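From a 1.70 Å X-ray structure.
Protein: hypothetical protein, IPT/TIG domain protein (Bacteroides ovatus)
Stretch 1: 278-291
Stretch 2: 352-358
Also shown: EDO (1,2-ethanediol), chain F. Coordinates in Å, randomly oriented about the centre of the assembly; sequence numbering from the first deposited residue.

Stretch 1 278-291: IVWHPTGDWAYIIY
Stretch 2 352-358: EDEYDFY

A single hydrogen bond joins these stretches, and it runs between side chains: His281 NE2 donates to Asp353 OD1 at 2.8 Å, while no backbone hydrogen bond crosses the contact. The histidine (chi1 t, chi2 -94°) is held at both nitrogens: Thr283 N donates to His281 ND1 at 3.2 Å, and Thr283 OG1 (chi1 p) lies 2.9 Å from His281 ND1. Imidazole suits this place because ND1 faces its own loop while NE2 donates across. The carboxylate of Asp353 (chi1 t) suits its place by accepting twice at OD1, which also receives Tyr355 N at 3.0 Å.

Stretch 1 is a hairpin: strand 278-280, a type I turn from His281 to Gly284, then strand 286-291. Val279 and Tyr288 exchange backbone hydrogen bonds, N to O, at 2.9 Å each way, and His281 N donates to Trp286 O at 2.9 Å. Gly284 takes phi/psi 80/6, a positive phi that favours glycine. Strand 355-358 runs roughly along strand 286-291 and against 278-280; the nearest CA atoms across the contact, those of His281 and Tyr355, are 8.4 Å apart, leaving room for side chains.

Alternation along stretch 2 points Tyr355 and Phe357 toward the hairpin and Asp356 away. Phe357 (chi1 t, chi2 67°) is buried, with 106 Å² covered by the hairpin, the largest share of 416 Å². Its flat apolar ring offers a face to the edge of Tyr288 (chi1 m; Tyr288 CD2 to Phe357 CD2 3.6 Å, planes at 58°) and an edge to aliphatic groups: Val279 CB lies 4.0 Å from Phe357 CE1, Ile290 CD1 3.8 Å from Phe357 CZ. Within the turn, Pro282 lays CG over the Tyr355 face (chi1 m, chi2 85°), 3.8 Å from the ring centroid, a CH-pi contact.

A 1,2-ethanediol, probably from the crystallisation liquor, hydrogen-bonds to stretch 1 (Trp286 NE1 to EDO O1 2.8 Å; EDO O2 to Asp285 OD2 2.7 Å) and packs against stretch 2 (EDO C1 to Asp353 CB 3.5 Å).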

# COMPACT_ATOMS: atom_id res chain seq x y z
N ILE A 278 -9.65 -11.46 -8.39
CA ILE A 278 -8.95 -12.62 -7.84
C ILE A 278 -7.53 -12.21 -7.48
O ILE A 278 -6.87 -11.53 -8.24
CB ILE A 278 -8.96 -13.78 -8.85
CG1 ILE A 278 -10.41 -14.24 -9.12
CG2 ILE A 278 -8.16 -14.98 -8.31
CD1 ILE A 278 -10.55 -15.22 -10.27
N VAL A 279 -7.09 -12.61 -6.28
CA VAL A 279 -5.73 -12.32 -5.83
C VAL A 279 -5.12 -13.59 -5.23
O VAL A 279 -5.64 -14.14 -4.24
CB VAL A 279 -5.67 -11.19 -4.76
CG1 VAL A 279 -4.22 -10.81 -4.52
CG2 VAL A 279 -6.52 -9.96 -5.13
N TRP A 280 -4.02 -14.05 -5.82
CA TRP A 280 -3.29 -15.21 -5.30
C TRP A 280 -2.57 -14.87 -3.99
O TRP A 280 -1.93 -13.82 -3.86
CB TRP A 280 -2.28 -15.76 -6.34
CG TRP A 280 -2.95 -16.51 -7.42
CD1 TRP A 280 -3.24 -16.06 -8.67
CD2 TRP A 280 -3.54 -17.79 -7.30
NE1 TRP A 280 -3.91 -17.04 -9.38
CE2 TRP A 280 -4.15 -18.10 -8.54
CE3 TRP A 280 -3.62 -18.73 -6.26
CZ2 TRP A 280 -4.80 -19.30 -8.77
CZ3 TRP A 280 -4.30 -19.91 -6.48
CH2 TRP A 280 -4.87 -20.19 -7.73
N HIS A 281 -2.67 -15.77 -3.01
CA HIS A 281 -1.80 -15.70 -1.86
C HIS A 281 -0.37 -15.82 -2.35
O HIS A 281 -0.11 -16.51 -3.32
CB HIS A 281 -2.09 -16.82 -0.88
CG HIS A 281 -1.42 -16.66 0.45
ND1 HIS A 281 -0.19 -17.23 0.75
CD2 HIS A 281 -1.81 -16.01 1.57
CE1 HIS A 281 0.13 -16.93 2.00
NE2 HIS A 281 -0.83 -16.17 2.51
N PRO A 282 0.58 -15.13 -1.67
CA PRO A 282 1.95 -15.18 -2.19
C PRO A 282 2.53 -16.59 -2.29
O PRO A 282 3.37 -16.84 -3.15
CB PRO A 282 2.72 -14.32 -1.18
CG PRO A 282 1.71 -13.31 -0.75
CD PRO A 282 0.41 -14.06 -0.68
N THR A 283 2.09 -17.51 -1.45
CA THR A 283 2.54 -18.91 -1.55
C THR A 283 2.04 -19.64 -2.81
O THR A 283 2.61 -20.66 -3.21
CB THR A 283 2.05 -19.75 -0.36
OG1 THR A 283 0.62 -19.76 -0.33
CG2 THR A 283 2.59 -19.21 0.96
N GLY A 284 0.94 -19.17 -3.37
CA GLY A 284 0.25 -19.86 -4.47
C GLY A 284 -0.64 -21.01 -4.03
O GLY A 284 -1.18 -21.72 -4.87
N ASP A 285 -0.81 -21.20 -2.71
CA ASP A 285 -1.60 -22.31 -2.21
C ASP A 285 -3.10 -22.11 -2.44
O ASP A 285 -3.86 -23.09 -2.46
CB ASP A 285 -1.34 -22.53 -0.71
CG ASP A 285 0.06 -23.05 -0.42
OD1 ASP A 285 0.76 -23.45 -1.35
OD2 ASP A 285 0.45 -23.06 0.77
N TRP A 286 -3.51 -20.86 -2.57
CA TRP A 286 -4.90 -20.49 -2.70
C TRP A 286 -5.01 -19.03 -3.11
O TRP A 286 -4.03 -18.31 -3.07
CB TRP A 286 -5.66 -20.75 -1.41
CG TRP A 286 -5.10 -20.13 -0.16
CD1 TRP A 286 -4.27 -20.73 0.73
CD2 TRP A 286 -5.36 -18.81 0.35
NE1 TRP A 286 -3.97 -19.87 1.77
CE2 TRP A 286 -4.64 -18.69 1.57
CE3 TRP A 286 -6.15 -17.74 -0.07
CZ2 TRP A 286 -4.68 -17.54 2.36
CZ3 TRP A 286 -6.19 -16.56 0.74
CH2 TRP A 286 -5.44 -16.49 1.93
N ALA A 287 -6.20 -18.65 -3.55
CA ALA A 287 -6.51 -17.25 -3.91
C ALA A 287 -7.76 -16.80 -3.19
O ALA A 287 -8.63 -17.60 -2.91
CB ALA A 287 -6.72 -17.12 -5.42
N TYR A 288 -7.89 -15.51 -2.96
CA TYR A 288 -9.17 -14.91 -2.67
C TYR A 288 -9.88 -14.51 -3.95
O TYR A 288 -9.27 -14.03 -4.91
CB TYR A 288 -9.05 -13.69 -1.77
CG TYR A 288 -8.81 -13.97 -0.30
CD1 TYR A 288 -9.51 -14.96 0.38
CD2 TYR A 288 -7.89 -13.24 0.41
CE1 TYR A 288 -9.28 -15.21 1.74
CE2 TYR A 288 -7.65 -13.48 1.76
CZ TYR A 288 -8.34 -14.46 2.42
OH TYR A 288 -8.10 -14.72 3.74
N ILE A 289 -11.19 -14.70 -3.94
CA ILE A 289 -12.09 -14.18 -4.92
C ILE A 289 -12.97 -13.13 -4.25
O ILE A 289 -13.84 -13.45 -3.41
CB ILE A 289 -13.01 -15.26 -5.52
CG1 ILE A 289 -12.23 -16.51 -5.93
CG2 ILE A 289 -13.80 -14.68 -6.70
CD1 ILE A 289 -13.14 -17.71 -6.17
N ILE A 290 -12.70 -11.86 -4.58
CA ILE A 290 -13.49 -10.76 -4.08
C ILE A 290 -14.73 -10.59 -4.94
O ILE A 290 -14.61 -10.39 -6.15
CB ILE A 290 -12.70 -9.46 -4.03
CG1 ILE A 290 -11.39 -9.65 -3.23
CG2 ILE A 290 -13.56 -8.37 -3.38
CD1 ILE A 290 -10.49 -8.42 -3.25
N TYR A 291 -15.92 -10.75 -4.34
CA TYR A 291 -17.18 -10.56 -5.04
C TYR A 291 -17.49 -9.08 -4.92
O TYR A 291 -18.13 -8.63 -3.98
CB TYR A 291 -18.31 -11.40 -4.42
CG TYR A 291 -18.34 -12.88 -4.73
CD1 TYR A 291 -17.18 -13.65 -4.85
CD2 TYR A 291 -19.57 -13.52 -4.88
CE1 TYR A 291 -17.25 -15.01 -5.15
CE2 TYR A 291 -19.65 -14.88 -5.15
CZ TYR A 291 -18.48 -15.63 -5.26
OH TYR A 291 -18.58 -16.99 -5.55
N GLU A 352 1.63 -20.57 9.56
CA GLU A 352 1.36 -21.08 8.21
C GLU A 352 1.02 -19.93 7.26
O GLU A 352 1.41 -19.95 6.08
CB GLU A 352 0.23 -22.11 8.19
CG GLU A 352 0.72 -23.54 8.32
CD GLU A 352 -0.36 -24.56 8.03
OE1 GLU A 352 -1.27 -24.26 7.22
OE2 GLU A 352 -0.29 -25.67 8.60
N ASP A 353 0.30 -18.95 7.77
CA ASP A 353 -0.02 -17.76 6.98
C ASP A 353 0.62 -16.52 7.61
O ASP A 353 0.24 -16.10 8.69
CB ASP A 353 -1.53 -17.56 6.85
CG ASP A 353 -1.90 -16.59 5.74
OD1 ASP A 353 -1.04 -15.81 5.26
OD2 ASP A 353 -3.07 -16.61 5.32
N GLU A 354 1.59 -15.94 6.91
CA GLU A 354 2.32 -14.80 7.43
C GLU A 354 1.76 -13.47 6.96
O GLU A 354 2.36 -12.44 7.26
CB GLU A 354 3.81 -14.92 7.05
CG GLU A 354 4.52 -16.00 7.85
CD GLU A 354 6.01 -16.09 7.55
OE1 GLU A 354 6.38 -15.99 6.36
OE2 GLU A 354 6.80 -16.28 8.51
N TYR A 355 0.60 -13.48 6.30
CA TYR A 355 0.04 -12.28 5.62
C TYR A 355 -1.33 -11.88 6.11
O TYR A 355 -2.17 -12.73 6.39
CB TYR A 355 -0.06 -12.50 4.10
CG TYR A 355 1.28 -12.67 3.45
CD1 TYR A 355 1.89 -13.90 3.41
CD2 TYR A 355 1.95 -11.58 2.92
CE1 TYR A 355 3.14 -14.07 2.85
CE2 TYR A 355 3.21 -11.71 2.37
CZ TYR A 355 3.79 -12.97 2.32
OH TYR A 355 5.04 -13.17 1.78
N ASP A 356 -1.56 -10.57 6.21
CA ASP A 356 -2.88 -10.02 6.27
C ASP A 356 -3.31 -9.60 4.86
O ASP A 356 -2.47 -9.37 3.99
CB ASP A 356 -2.92 -8.79 7.19
CG ASP A 356 -3.07 -9.13 8.66
OD1 ASP A 356 -3.71 -10.14 9.01
OD2 ASP A 356 -2.57 -8.35 9.50
N PHE A 357 -4.61 -9.52 4.63
CA PHE A 357 -5.18 -9.12 3.35
C PHE A 357 -5.87 -7.75 3.53
O PHE A 357 -6.94 -7.66 4.16
CB PHE A 357 -6.18 -10.18 2.87
CG PHE A 357 -6.66 -9.98 1.44
CD1 PHE A 357 -5.76 -10.11 0.37
CD2 PHE A 357 -7.99 -9.71 1.18
CE1 PHE A 357 -6.21 -9.96 -0.95
CE2 PHE A 357 -8.43 -9.56 -0.13
CZ PHE A 357 -7.54 -9.69 -1.18
N TYR A 358 -5.25 -6.70 2.99
CA TYR A 358 -5.81 -5.34 3.05
C TYR A 358 -6.59 -5.07 1.80
O TYR A 358 -6.11 -5.31 0.69
CB TYR A 358 -4.70 -4.29 3.16
CG TYR A 358 -4.03 -4.27 4.50
CD1 TYR A 358 -3.12 -5.26 4.90
CD2 TYR A 358 -4.26 -3.21 5.38
CE1 TYR A 358 -2.51 -5.21 6.14
CE2 TYR A 358 -3.69 -3.18 6.63
CZ TYR A 358 -2.81 -4.15 7.00
OH TYR A 358 -2.27 -4.04 8.23
C1 EDO F . -1.46 -19.88 4.23
O1 EDO F . -2.74 -20.53 4.14
C2 EDO F . -0.64 -20.18 2.98
O2 EDO F . -0.60 -21.59 2.73